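Local coordinates for naphthalene dioxygenase large subunit (Rhodococcus sp., PDB 2B1X), which forms the large subunit of a Rieske-type dioxygenase, carrying a [2Fe-2S] cluster in one domain and an iron ion in the other, at residues A[12-17]-A[430-435]; A[242-247]-A[421-426]; A[1-6]-A[30-35]; A[23-28]-A[391-396]; A[295-300]-A[425-430]. All blocks are in the same frame, centred on the assembly; numbering follows the deposited sequence.

In the fold
Four of the five contacts lie against one another around helix 422-436. Contacts 2 and 5, their centres about 6 Å apart, lay successive turns of its first part on the large antiparallel sheet, with the side chains of Q424 and T297 about 11 Å and 12 Å from the iron ion. Contact 1 packs the N-terminal helix 4-16 on the later part of the same helix. Contact 4, its centre about 11 Å from that of contact 1, ties strand 22-24 to strand 392-394. Contact 3 joins the starts of helices 4-16 and 31-40; V33 connects it to I27 and W431. Contacts 2 and 4 reach a second copy of the protein, beside its [2Fe-2S] pocket residue R91.

Contact 1: A[12-17]-A[430-435]; sequences KGLHDV and YWMQLM
M432 reaches from helix 422-436 to the backbone of G13 on helix 4-16, and its thioether is the centre of the contact. With no side chain on G13, the sulfur can lie close to the main chain, M432 SD being 3.5 Å from G13 C. The chain of M432 bends at its last torsion (chi3 -79°), which turns the methyl back over the carbonyl of the same glycine, with M432 CE 3.5 Å from G13 O. The interaction is one of van der Waals contact.

Apolar side-chain contacts flank the sulfur. L14 and M432 run alongside in opposite senses, L14 CD1 resting 3.8 Å from M432 CB. Both methyls of L14 also touch the aliphatic part of Q433, L14 CD1 and CD2 each lying 4.1 Å from Q433 CG. From the next turn, V17 CB approaches M432 CE at 3.9 Å.

Within helix 4-16, K12 NZ meets the syn lone pair of D16 OD2 in a salt bridge of 2.6 Å. W431, next to M432 on helix 422-436, gives its indole N-H to E37 of helix 31-40. The segment axes approach to 9.7 Å at an angle of 152°, an antiparallel helix pair in which the N-terminal helix covers the C-terminal helix of the catalytic domain.

Contact 2: A[242-247]-A[421-426]; sequences HIHTGH and EANQRN
The imidazole of H242 is met twice by N423, once by its backbone and once by its amide. The backbone N-H of N423, in the first turn of helix 422-436, points at H242 NE2 (2.9 Å, 163°), coming in somewhat tilted from the ring plane. The amide then folds over the same ring, stacked nearly flat with the planes 17° apart and N423 CG 3.0 Å above it, toward the rim. Since NE2 accepts, the bond between H242 ND1 and D418 OD1 is consistent with a proton on ND1. The amide nitrogen, N423 ND2, bonds to L251 O and V211 O, while water 1 lies within hydrogen-bonding distance of both N423 OD1 (2.8 Å) and H244 ND1 (2.9 Å).

Further along, N426 lays its CB over one face of the H244 ring, a CH-pi contact of 3.9 Å to the ring centroid. Its amide continues to the loop, N426 ND2 donating to T245 O at 2.9 Å. At the N-cap position, E421 turns away to H90 and R91 of the second subunit, both residues of its [2Fe-2S] pocket. The whole is the helix-on-sheet packing of a Bet v 1-like catalytic domain, with the C-terminal helix starting along edge-proximal strand 240-244.

Contact 3: A[1-6]-A[30-35]; sequences MLSNEL and DPEVHD
E32 OE2 is gripped by two donors, the backbone N-H of S3 at 2.8 Å and water 2, which also donates to M1 O. The other carboxylate oxygen, E32 OE1, takes the hydroxyl of S3 OG at 2.7 Å, and both serine bonds use syn lone pairs, so that S3 binds the two carboxylate oxygens through its N-H and its hydroxyl. S3 is also the N-cap of helix 4-16: its OG accepts from L6 N at 3.0 Å while donating to the glutamate. The hydroxyl thus has its proton and its acceptor role both in use, and the bond to E32 would help fix the rotation of the capping group.

E32 reaches across because CG is anti to the backbone N (chi1 -166°) and the chain runs extended beyond it. Helix 31-40, from which it comes, has its own N-cap in D30, whose OD1 accepts from V33 N at 3.1 Å through its anti lone pair and more weakly from E32 N; its other oxygen pairs with K389. Next to the polar bonds of S3, L6 lies alongside the E32 chain, pointing the other way, with L6 CD2 3.7 Å from E32 CD. The same leucine meets V33, L6 CD1 lying 3.8 Å from V33 CG2.

Contact 4: A[23-28]-A[391-396]; sequences VPAAII and GELNYQ
CG of L393 and CG1 of I28 are each set anti to their own carbonyl carbon (chi1 -57° and -67°), and the extended chi2 of I28 (165°) then carries I28 CD1 to the methyls of L393, 3.7 Å from both L393 CD1 and L393 CD2. V23, on the same face of the sheet as L393, places CG2 3.8 Å from Y395 CD1.

The backbones pair in antiparallel fashion. V23 and L393 form a hydrogen-bonded pair, with V23 N 3.1 Å from L393 O and the return bond from L393 N to V23 O short at 2.6 Å and nearly straight. P24 and E392 follow as a non-hydrogen-bonded pair, after which A25 N donates to G391 O at 2.9 Å; that carbonyl also accepts from water 3 (2.8 Å).

E392 forms a salt bridge with R89 of the second subunit, and N394 O bonds R91 there. The arrangement is a two-stranded antiparallel ribbon that fastens the N-terminal region to the catalytic domain at the subunit interface.

Contact 5: A[295-300]-A[425-430]; sequences HGTVFP and RNFLEY
The F299 ring is overlain at its centre by the edge of Y430, from helix 422-436. This is a T-shaped pair, with planes at 71° and Y430 CD2 3.5 Å above the plane of F299. The opposite face is covered toward its rim by CB of P300, a residue joined to F299 through a cis peptide bond.

F299 also meets F427. F299 CD1 lies over the F427 face, 3.3 Å above its plane near the rim, the two ring planes inclined at 56°. F427 CE1 also meets P300 O at 3.2 Å, an approach to the ring edge in its plane; this buried carbonyl has no hydrogen-bonding partner in the model. The methyl of T297 completes the contact, its CG2 3.9 Å from F427 CE1, while its hydroxyl bonds to S303 and A207.

F299, F427 and Y430 thus form an aromatic cluster in the core of the catalytic domain, where the C-terminal helix packs on the end of sheet strand 293-298, as in Bet v 1-like folds.

Contact 1: A[12-17]-A[430-435]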
# COMPACT_ATOMS: atom_id res chain seq x y z
N LYS A 12 23.41 25.38 -9.69
CA LYS A 12 24.66 24.67 -9.85
C LYS A 12 24.59 23.69 -11.04
O LYS A 12 25.50 23.63 -11.86
CB LYS A 12 25.02 23.94 -8.54
CG LYS A 12 26.49 23.46 -8.54
CD LYS A 12 26.66 22.28 -7.60
CE LYS A 12 28.09 21.83 -7.55
NZ LYS A 12 28.30 20.71 -8.50
N GLY A 13 23.47 22.98 -11.15
CA GLY A 13 23.25 22.05 -12.23
C GLY A 13 23.33 22.71 -13.59
O GLY A 13 23.89 22.16 -14.51
N LEU A 14 22.78 23.92 -13.70
CA LEU A 14 22.73 24.64 -14.96
C LEU A 14 24.14 25.05 -15.40
O LEU A 14 24.44 25.10 -16.59
CB LEU A 14 21.79 25.83 -14.84
CG LEU A 14 20.87 26.15 -16.02
CD1 LEU A 14 20.45 24.92 -16.86
CD2 LEU A 14 19.65 26.90 -15.53
N HIS A 15 25.02 25.29 -14.44
CA HIS A 15 26.43 25.53 -14.76
C HIS A 15 27.19 24.24 -15.11
O HIS A 15 27.98 24.23 -16.05
CB HIS A 15 27.12 26.28 -13.63
CG HIS A 15 28.62 26.28 -13.72
ND1 HIS A 15 29.32 27.17 -14.51
CD2 HIS A 15 29.54 25.48 -13.13
CE1 HIS A 15 30.62 26.91 -14.41
NE2 HIS A 15 30.78 25.90 -13.58
N ASP A 16 26.95 23.17 -14.36
CA ASP A 16 27.72 21.93 -14.53
C ASP A 16 27.44 21.21 -15.83
O ASP A 16 28.31 20.54 -16.38
CB ASP A 16 27.45 20.96 -13.38
CG ASP A 16 27.97 21.45 -12.06
OD1 ASP A 16 28.82 22.38 -12.02
OD2 ASP A 16 27.57 20.95 -10.98
N VAL A 17 26.21 21.32 -16.31
CA VAL A 17 25.76 20.53 -17.45
C VAL A 17 26.61 20.82 -18.67
O VAL A 17 26.88 19.92 -19.45
CB VAL A 17 24.24 20.70 -17.73
CG1 VAL A 17 23.90 22.08 -18.30
CG2 VAL A 17 23.76 19.63 -18.66
N TYR A 430 17.19 21.92 -20.47
CA TYR A 430 15.86 22.50 -20.65
C TYR A 430 14.98 22.23 -19.42
O TYR A 430 14.27 23.10 -18.96
CB TYR A 430 15.18 22.02 -21.93
CG TYR A 430 13.87 22.73 -22.27
CD1 TYR A 430 13.81 24.13 -22.41
CD2 TYR A 430 12.68 22.00 -22.45
CE1 TYR A 430 12.59 24.78 -22.71
CE2 TYR A 430 11.49 22.62 -22.78
CZ TYR A 430 11.44 24.01 -22.88
OH TYR A 430 10.26 24.60 -23.20
N TRP A 431 15.06 21.01 -18.88
CA TRP A 431 14.27 20.64 -17.69
C TRP A 431 14.66 21.62 -16.55
O TRP A 431 13.80 22.17 -15.90
CB TRP A 431 14.57 19.16 -17.33
CG TRP A 431 13.90 18.66 -16.07
CD1 TRP A 431 12.71 18.07 -15.99
CD2 TRP A 431 14.42 18.74 -14.75
NE1 TRP A 431 12.41 17.74 -14.69
CE2 TRP A 431 13.45 18.14 -13.89
CE3 TRP A 431 15.60 19.23 -14.18
CZ2 TRP A 431 13.60 18.06 -12.49
CZ3 TRP A 431 15.76 19.15 -12.79
CH2 TRP A 431 14.76 18.55 -11.97
N MET A 432 15.96 21.85 -16.37
CA MET A 432 16.46 22.72 -15.32
C MET A 432 16.07 24.19 -15.54
O MET A 432 15.67 24.85 -14.59
CB MET A 432 17.99 22.58 -15.15
CG MET A 432 18.42 21.29 -14.41
SD MET A 432 20.21 21.31 -14.08
CE MET A 432 20.87 20.84 -15.70
N GLN A 433 16.10 24.66 -16.79
CA GLN A 433 15.62 26.01 -17.10
C GLN A 433 14.14 26.16 -16.69
O GLN A 433 13.75 27.16 -16.08
CB GLN A 433 15.83 26.36 -18.57
CG GLN A 433 17.34 26.49 -18.94
CD GLN A 433 17.60 26.54 -20.43
OE1 GLN A 433 16.79 26.06 -21.21
NE2 GLN A 433 18.76 27.09 -20.83
N LEU A 434 13.33 25.15 -17.02
CA LEU A 434 11.90 25.22 -16.72
C LEU A 434 11.63 25.17 -15.21
O LEU A 434 10.76 25.87 -14.73
CB LEU A 434 11.12 24.12 -17.45
CG LEU A 434 10.93 24.25 -18.96
CD1 LEU A 434 10.20 23.04 -19.49
CD2 LEU A 434 10.14 25.54 -19.33
N MET A 435 12.40 24.34 -14.50
CA MET A 435 12.35 24.22 -13.04
C MET A 435 12.64 25.55 -12.34
O MET A 435 12.06 25.86 -11.29
CB MET A 435 13.33 23.15 -12.57
CG MET A 435 12.93 21.71 -12.81
SD MET A 435 11.41 21.07 -11.97
CE MET A 435 12.10 20.79 -10.29

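Contact 2: A[242-247]-A[421-426]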
# COMPACT_ATOMS: atom_id res chain seq x y z
N HIS A 242 23.90 11.70 -33.71
CA HIS A 242 23.32 12.12 -32.41
C HIS A 242 22.88 13.59 -32.55
O HIS A 242 23.72 14.46 -32.76
CB HIS A 242 24.42 12.00 -31.35
CG HIS A 242 23.97 12.10 -29.91
ND1 HIS A 242 23.52 11.01 -29.20
CD2 HIS A 242 24.02 13.13 -29.03
CE1 HIS A 242 23.25 11.37 -27.95
NE2 HIS A 242 23.57 12.64 -27.81
N ILE A 243 21.57 13.86 -32.48
CA ILE A 243 21.01 15.17 -32.87
C ILE A 243 20.11 15.80 -31.81
O ILE A 243 19.24 15.13 -31.25
CB ILE A 243 20.17 15.05 -34.17
CG1 ILE A 243 20.99 14.46 -35.33
CG2 ILE A 243 19.47 16.40 -34.52
CD1 ILE A 243 20.20 13.41 -36.12
N HIS A 244 20.30 17.08 -31.54
CA HIS A 244 19.35 17.71 -30.64
C HIS A 244 18.94 19.05 -31.16
O HIS A 244 19.59 19.64 -32.02
CB HIS A 244 19.84 17.79 -29.19
CG HIS A 244 20.86 18.84 -28.94
ND1 HIS A 244 22.22 18.60 -29.02
CD2 HIS A 244 20.73 20.14 -28.59
CE1 HIS A 244 22.87 19.71 -28.72
NE2 HIS A 244 21.99 20.66 -28.44
N THR A 245 17.89 19.53 -30.55
CA THR A 245 17.12 20.66 -31.03
C THR A 245 16.88 21.55 -29.79
O THR A 245 17.27 21.16 -28.70
CB THR A 245 15.88 19.94 -31.59
OG1 THR A 245 15.87 20.03 -33.01
CG2 THR A 245 14.55 20.40 -31.03
N GLY A 246 16.27 22.72 -29.94
CA GLY A 246 15.85 23.50 -28.79
C GLY A 246 14.69 22.80 -28.06
O GLY A 246 14.21 21.78 -28.53
N HIS A 247 14.25 23.35 -26.93
CA HIS A 247 13.17 22.74 -26.10
C HIS A 247 13.44 21.29 -25.62
O HIS A 247 12.49 20.48 -25.42
CB HIS A 247 11.79 22.80 -26.77
CG HIS A 247 11.46 24.14 -27.35
ND1 HIS A 247 10.93 25.16 -26.60
CD2 HIS A 247 11.57 24.62 -28.61
CE1 HIS A 247 10.73 26.22 -27.36
NE2 HIS A 247 11.11 25.91 -28.59
N GLU A 421 26.49 11.91 -25.11
CA GLU A 421 25.50 12.25 -24.09
C GLU A 421 25.08 13.72 -24.21
O GLU A 421 24.51 14.32 -23.25
CB GLU A 421 26.01 11.89 -22.68
CG GLU A 421 25.98 10.39 -22.42
CD GLU A 421 26.78 9.92 -21.21
OE1 GLU A 421 27.79 10.57 -20.86
OE2 GLU A 421 26.40 8.86 -20.63
N ALA A 422 25.32 14.30 -25.39
CA ALA A 422 24.88 15.67 -25.69
C ALA A 422 23.35 15.83 -25.66
O ALA A 422 22.82 16.83 -25.14
CB ALA A 422 25.46 16.15 -27.03
N ASN A 423 22.64 14.83 -26.19
CA ASN A 423 21.17 14.83 -26.13
C ASN A 423 20.61 14.81 -24.71
O ASN A 423 19.71 15.60 -24.40
CB ASN A 423 20.57 13.70 -26.95
CG ASN A 423 20.80 13.88 -28.42
OD1 ASN A 423 21.39 14.90 -28.86
ND2 ASN A 423 20.32 12.89 -29.23
N GLN A 424 21.13 13.93 -23.86
CA GLN A 424 20.69 13.86 -22.45
C GLN A 424 20.97 15.19 -21.71
O GLN A 424 20.16 15.64 -20.90
CB GLN A 424 21.37 12.71 -21.70
CG GLN A 424 21.07 11.28 -22.27
CD GLN A 424 22.01 10.80 -23.39
OE1 GLN A 424 22.35 11.54 -24.31
NE2 GLN A 424 22.40 9.53 -23.32
N ARG A 425 22.11 15.81 -22.04
CA ARG A 425 22.49 17.08 -21.44
C ARG A 425 21.55 18.21 -21.82
O ARG A 425 21.20 19.04 -20.98
CB ARG A 425 23.91 17.44 -21.86
CG ARG A 425 24.99 16.69 -21.02
CD ARG A 425 26.32 17.44 -21.00
NE ARG A 425 26.86 17.24 -22.29
CZ ARG A 425 27.24 18.16 -23.16
NH1 ARG A 425 27.23 19.47 -22.90
NH2 ARG A 425 27.67 17.72 -24.31
N ASN A 426 21.21 18.28 -23.11
CA ASN A 426 20.22 19.22 -23.65
C ASN A 426 18.83 19.02 -23.03
O ASN A 426 18.11 19.97 -22.78
CB ASN A 426 20.16 19.03 -25.17
CG ASN A 426 19.17 19.97 -25.85
OD1 ASN A 426 19.31 21.18 -25.80
ND2 ASN A 426 18.18 19.40 -26.53
O HOH W 1 23.38 16.24 -30.32

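Contact 3: A[1-6]-A[30-35]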
# COMPACT_ATOMS: atom_id res chain seq x y z
N MET A 1 6.99 28.25 -4.08
CA MET A 1 8.43 28.65 -4.13
C MET A 1 9.36 27.44 -3.94
O MET A 1 8.99 26.48 -3.27
CB MET A 1 8.74 29.72 -3.09
CG MET A 1 9.04 29.21 -1.67
SD MET A 1 10.02 30.36 -0.62
CE MET A 1 11.26 31.10 -1.85
N LEU A 2 10.54 27.52 -4.54
CA LEU A 2 11.58 26.54 -4.34
C LEU A 2 12.22 26.75 -2.99
O LEU A 2 12.42 27.88 -2.59
CB LEU A 2 12.68 26.68 -5.40
CG LEU A 2 12.34 26.63 -6.89
CD1 LEU A 2 13.63 26.64 -7.71
CD2 LEU A 2 11.53 25.42 -7.22
N SER A 3 12.55 25.67 -2.31
CA SER A 3 13.45 25.72 -1.18
C SER A 3 14.80 26.31 -1.65
O SER A 3 15.15 26.23 -2.84
CB SER A 3 13.65 24.31 -0.60
OG SER A 3 14.39 23.48 -1.49
N ASN A 4 15.54 26.90 -0.73
CA ASN A 4 16.87 27.43 -1.07
C ASN A 4 17.79 26.30 -1.55
O ASN A 4 18.51 26.44 -2.53
CB ASN A 4 17.49 28.21 0.10
CG ASN A 4 16.65 29.43 0.51
OD1 ASN A 4 16.09 30.14 -0.34
ND2 ASN A 4 16.58 29.69 1.82
N GLU A 5 17.69 25.14 -0.88
CA GLU A 5 18.44 23.95 -1.29
C GLU A 5 18.16 23.54 -2.74
O GLU A 5 19.07 23.33 -3.50
CB GLU A 5 18.16 22.78 -0.35
CG GLU A 5 18.70 22.95 1.07
CD GLU A 5 17.91 23.96 1.92
OE1 GLU A 5 16.68 24.13 1.68
OE2 GLU A 5 18.53 24.60 2.82
N LEU A 6 16.89 23.45 -3.12
CA LEU A 6 16.59 23.00 -4.46
C LEU A 6 17.06 24.06 -5.47
O LEU A 6 17.66 23.73 -6.47
CB LEU A 6 15.11 22.66 -4.62
CG LEU A 6 14.64 22.23 -6.03
CD1 LEU A 6 15.54 21.12 -6.68
CD2 LEU A 6 13.16 21.80 -6.02
N ASP A 30 12.94 12.65 -5.66
CA ASP A 30 12.79 13.60 -4.55
C ASP A 30 11.38 14.20 -4.51
O ASP A 30 10.92 14.71 -5.52
CB ASP A 30 13.83 14.71 -4.72
CG ASP A 30 13.85 15.65 -3.54
OD1 ASP A 30 13.22 16.72 -3.64
OD2 ASP A 30 14.42 15.37 -2.48
N PRO A 31 10.70 14.18 -3.35
CA PRO A 31 9.31 14.67 -3.27
C PRO A 31 9.18 16.16 -3.69
O PRO A 31 8.23 16.49 -4.38
CB PRO A 31 8.94 14.50 -1.79
CG PRO A 31 9.91 13.56 -1.24
CD PRO A 31 11.18 13.71 -2.04
N GLU A 32 10.14 17.01 -3.33
CA GLU A 32 10.05 18.44 -3.66
C GLU A 32 10.29 18.63 -5.16
O GLU A 32 9.60 19.41 -5.81
CB GLU A 32 11.03 19.32 -2.85
CG GLU A 32 10.69 20.81 -2.97
CD GLU A 32 11.80 21.79 -2.58
OE1 GLU A 32 12.87 21.35 -2.09
OE2 GLU A 32 11.58 23.03 -2.75
N VAL A 33 11.24 17.88 -5.70
CA VAL A 33 11.52 17.95 -7.12
C VAL A 33 10.23 17.56 -7.84
O VAL A 33 9.77 18.27 -8.74
CB VAL A 33 12.69 17.03 -7.51
CG1 VAL A 33 12.76 16.87 -9.02
CG2 VAL A 33 14.04 17.61 -7.00
N HIS A 34 9.64 16.43 -7.45
CA HIS A 34 8.40 16.00 -8.11
C HIS A 34 7.31 17.07 -8.06
O HIS A 34 6.67 17.36 -9.06
CB HIS A 34 7.87 14.67 -7.54
CG HIS A 34 6.85 14.03 -8.42
ND1 HIS A 34 7.18 13.34 -9.57
CD2 HIS A 34 5.49 14.01 -8.35
CE1 HIS A 34 6.08 12.91 -10.16
NE2 HIS A 34 5.04 13.31 -9.45
N ASP A 35 7.12 17.70 -6.89
CA ASP A 35 6.03 18.66 -6.73
C ASP A 35 6.25 19.92 -7.56
O ASP A 35 5.32 20.42 -8.19
CB ASP A 35 5.84 19.06 -5.26
CG ASP A 35 5.16 17.98 -4.44
OD1 ASP A 35 4.42 17.15 -5.02
OD2 ASP A 35 5.29 17.94 -3.17
O HOH W 2 8.85 23.93 -3.10

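Contact 4: A[23-28]-A[391-396]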
# COMPACT_ATOMS: atom_id res chain seq x y z
N VAL A 23 25.40 16.37 -13.92
CA VAL A 23 24.10 16.90 -13.45
C VAL A 23 23.91 16.37 -12.02
O VAL A 23 24.28 15.22 -11.78
CB VAL A 23 22.92 16.44 -14.39
CG1 VAL A 23 21.52 16.81 -13.80
CG2 VAL A 23 23.06 17.07 -15.74
N PRO A 24 23.40 17.19 -11.08
CA PRO A 24 23.11 16.73 -9.71
C PRO A 24 22.15 15.55 -9.64
O PRO A 24 21.10 15.55 -10.27
CB PRO A 24 22.43 17.94 -9.06
CG PRO A 24 22.93 19.11 -9.85
CD PRO A 24 23.09 18.63 -11.23
N ALA A 25 22.54 14.56 -8.85
CA ALA A 25 21.76 13.34 -8.65
C ALA A 25 20.44 13.55 -7.96
O ALA A 25 19.56 12.68 -7.99
CB ALA A 25 22.63 12.29 -7.86
N ALA A 26 20.29 14.69 -7.28
CA ALA A 26 19.11 14.94 -6.49
C ALA A 26 17.85 15.07 -7.35
O ALA A 26 16.74 15.06 -6.82
CB ALA A 26 19.29 16.20 -5.66
N ILE A 27 18.01 15.15 -8.67
CA ILE A 27 16.84 15.37 -9.53
C ILE A 27 16.01 14.12 -9.83
O ILE A 27 14.89 14.25 -10.32
CB ILE A 27 17.23 16.05 -10.85
CG1 ILE A 27 18.01 15.06 -11.73
CG2 ILE A 27 17.99 17.36 -10.59
CD1 ILE A 27 18.10 15.48 -13.17
N ILE A 28 16.52 12.94 -9.51
CA ILE A 28 15.88 11.70 -9.90
C ILE A 28 14.67 11.27 -9.04
O ILE A 28 13.59 10.97 -9.58
CB ILE A 28 16.92 10.54 -10.01
CG1 ILE A 28 17.89 10.80 -11.17
CG2 ILE A 28 16.23 9.21 -10.22
CD1 ILE A 28 19.13 9.95 -11.12
N GLY A 391 25.59 13.54 -4.72
CA GLY A 391 26.47 13.31 -5.85
C GLY A 391 25.95 13.83 -7.19
O GLY A 391 24.95 14.57 -7.31
N GLU A 392 26.67 13.42 -8.22
CA GLU A 392 26.41 13.89 -9.57
C GLU A 392 26.18 12.68 -10.50
O GLU A 392 26.62 11.56 -10.20
CB GLU A 392 27.58 14.79 -10.05
CG GLU A 392 28.90 14.07 -10.24
CD GLU A 392 29.70 13.84 -8.94
OE1 GLU A 392 29.44 12.85 -8.21
OE2 GLU A 392 30.64 14.63 -8.66
N LEU A 393 25.42 12.90 -11.55
CA LEU A 393 25.35 11.97 -12.67
C LEU A 393 26.43 12.32 -13.70
O LEU A 393 26.69 13.51 -13.92
CB LEU A 393 23.97 12.08 -13.29
CG LEU A 393 22.78 11.85 -12.36
CD1 LEU A 393 21.43 12.16 -13.06
CD2 LEU A 393 22.77 10.42 -11.76
N ASN A 394 27.06 11.31 -14.32
CA ASN A 394 28.14 11.58 -15.24
C ASN A 394 27.60 11.58 -16.68
O ASN A 394 27.21 10.54 -17.23
CB ASN A 394 29.31 10.58 -15.04
CG ASN A 394 30.54 10.89 -15.93
OD1 ASN A 394 30.46 10.83 -17.16
ND2 ASN A 394 31.69 11.17 -15.30
N TYR A 395 27.59 12.77 -17.29
CA TYR A 395 27.24 12.92 -18.67
C TYR A 395 28.45 13.35 -19.52
O TYR A 395 28.30 14.09 -20.53
CB TYR A 395 26.08 13.93 -18.77
CG TYR A 395 24.77 13.32 -18.31
CD1 TYR A 395 24.23 13.66 -17.07
CD2 TYR A 395 24.04 12.43 -19.14
CE1 TYR A 395 23.03 13.11 -16.65
CE2 TYR A 395 22.81 11.89 -18.71
CZ TYR A 395 22.34 12.24 -17.46
OH TYR A 395 21.16 11.73 -16.99
N GLN A 396 29.64 12.88 -19.14
CA GLN A 396 30.87 13.35 -19.77
C GLN A 396 31.29 12.65 -21.08
O GLN A 396 32.39 12.88 -21.58
CB GLN A 396 32.04 13.26 -18.79
CG GLN A 396 31.83 14.03 -17.46
CD GLN A 396 33.11 14.08 -16.64
OE1 GLN A 396 33.82 13.07 -16.52
NE2 GLN A 396 33.40 15.24 -16.06
O HOH W 3 23.12 16.42 -6.31

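Contact 5: A[295-300]-A[425-430]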
# COMPACT_ATOMS: atom_id res chain seq x y z
N HIS A 295 15.83 6.49 -32.31
CA HIS A 295 15.33 6.61 -30.94
C HIS A 295 15.36 8.09 -30.55
O HIS A 295 16.30 8.79 -30.90
CB HIS A 295 16.19 5.78 -30.00
CG HIS A 295 17.64 6.19 -30.01
ND1 HIS A 295 18.18 7.08 -29.11
CD2 HIS A 295 18.66 5.85 -30.85
CE1 HIS A 295 19.47 7.25 -29.38
NE2 HIS A 295 19.79 6.50 -30.41
N GLY A 296 14.33 8.57 -29.84
CA GLY A 296 14.30 9.96 -29.46
C GLY A 296 13.26 10.26 -28.41
O GLY A 296 12.41 9.43 -28.06
N THR A 297 13.33 11.47 -27.88
CA THR A 297 12.32 11.90 -26.94
C THR A 297 11.86 13.27 -27.36
O THR A 297 12.67 14.15 -27.67
CB THR A 297 12.92 11.93 -25.52
OG1 THR A 297 13.10 10.58 -25.09
CG2 THR A 297 11.94 12.55 -24.52
N VAL A 298 10.54 13.42 -27.41
CA VAL A 298 9.91 14.72 -27.49
C VAL A 298 9.67 15.25 -26.05
O VAL A 298 8.84 14.73 -25.30
CB VAL A 298 8.55 14.65 -28.24
CG1 VAL A 298 7.97 16.03 -28.41
CG2 VAL A 298 8.76 13.98 -29.61
N PHE A 299 10.42 16.25 -25.66
CA PHE A 299 10.31 16.76 -24.29
C PHE A 299 8.86 17.11 -23.95
O PHE A 299 8.18 17.71 -24.78
CB PHE A 299 11.17 18.00 -24.11
CG PHE A 299 11.30 18.42 -22.70
CD1 PHE A 299 12.40 18.01 -21.94
CD2 PHE A 299 10.35 19.26 -22.13
CE1 PHE A 299 12.53 18.40 -20.61
CE2 PHE A 299 10.45 19.65 -20.77
CZ PHE A 299 11.54 19.22 -20.02
N PRO A 300 8.39 16.79 -22.75
CA PRO A 300 9.16 16.05 -21.74
C PRO A 300 9.19 14.52 -21.85
O PRO A 300 10.28 13.95 -21.66
CB PRO A 300 8.49 16.45 -20.41
CG PRO A 300 7.04 16.84 -20.82
CD PRO A 300 7.05 17.21 -22.27
N ARG A 425 22.11 15.81 -22.04
CA ARG A 425 22.49 17.08 -21.44
C ARG A 425 21.55 18.21 -21.82
O ARG A 425 21.20 19.04 -20.98
CB ARG A 425 23.91 17.44 -21.86
CG ARG A 425 24.99 16.69 -21.02
CD ARG A 425 26.32 17.44 -21.00
NE ARG A 425 26.86 17.24 -22.29
CZ ARG A 425 27.24 18.16 -23.16
NH1 ARG A 425 27.23 19.47 -22.90
NH2 ARG A 425 27.67 17.72 -24.31
N ASN A 426 21.21 18.28 -23.11
CA ASN A 426 20.22 19.22 -23.65
C ASN A 426 18.83 19.02 -23.03
O ASN A 426 18.11 19.97 -22.78
CB ASN A 426 20.16 19.03 -25.17
CG ASN A 426 19.17 19.97 -25.85
OD1 ASN A 426 19.31 21.18 -25.80
ND2 ASN A 426 18.18 19.40 -26.53
N PHE A 427 18.45 17.77 -22.81
CA PHE A 427 17.14 17.48 -22.24
C PHE A 427 17.12 18.02 -20.80
O PHE A 427 16.18 18.72 -20.41
CB PHE A 427 16.92 15.96 -22.29
CG PHE A 427 15.67 15.49 -21.59
CD1 PHE A 427 14.53 15.21 -22.32
CD2 PHE A 427 15.66 15.28 -20.21
CE1 PHE A 427 13.37 14.75 -21.70
CE2 PHE A 427 14.49 14.83 -19.57
CZ PHE A 427 13.35 14.54 -20.34
N LEU A 428 18.16 17.71 -20.04
CA LEU A 428 18.20 18.10 -18.63
C LEU A 428 18.44 19.58 -18.46
O LEU A 428 17.98 20.16 -17.48
CB LEU A 428 19.28 17.29 -17.88
CG LEU A 428 18.87 15.84 -17.67
CD1 LEU A 428 20.01 15.05 -17.07
CD2 LEU A 428 17.57 15.71 -16.83
N GLU A 429 19.16 20.19 -19.39
CA GLU A 429 19.34 21.65 -19.38
C GLU A 429 18.00 22.35 -19.50
O GLU A 429 17.71 23.30 -18.73
CB GLU A 429 20.28 22.13 -20.51
CG GLU A 429 20.44 23.64 -20.56
CD GLU A 429 21.43 24.15 -21.60
OE1 GLU A 429 21.34 23.77 -22.78
OE2 GLU A 429 22.29 24.97 -21.22
N TYR A 430 17.19 21.92 -20.47
CA TYR A 430 15.86 22.50 -20.65
C TYR A 430 14.98 22.23 -19.42
O TYR A 430 14.27 23.10 -18.96
CB TYR A 430 15.18 22.02 -21.93
CG TYR A 430 13.87 22.73 -22.27
CD1 TYR A 430 13.81 24.13 -22.41
CD2 TYR A 430 12.68 22.00 -22.45
CE1 TYR A 430 12.59 24.78 -22.71
CE2 TYR A 430 11.49 22.62 -22.78
CZ TYR A 430 11.44 24.01 -22.88
OH TYR A 430 10.26 24.60 -23.20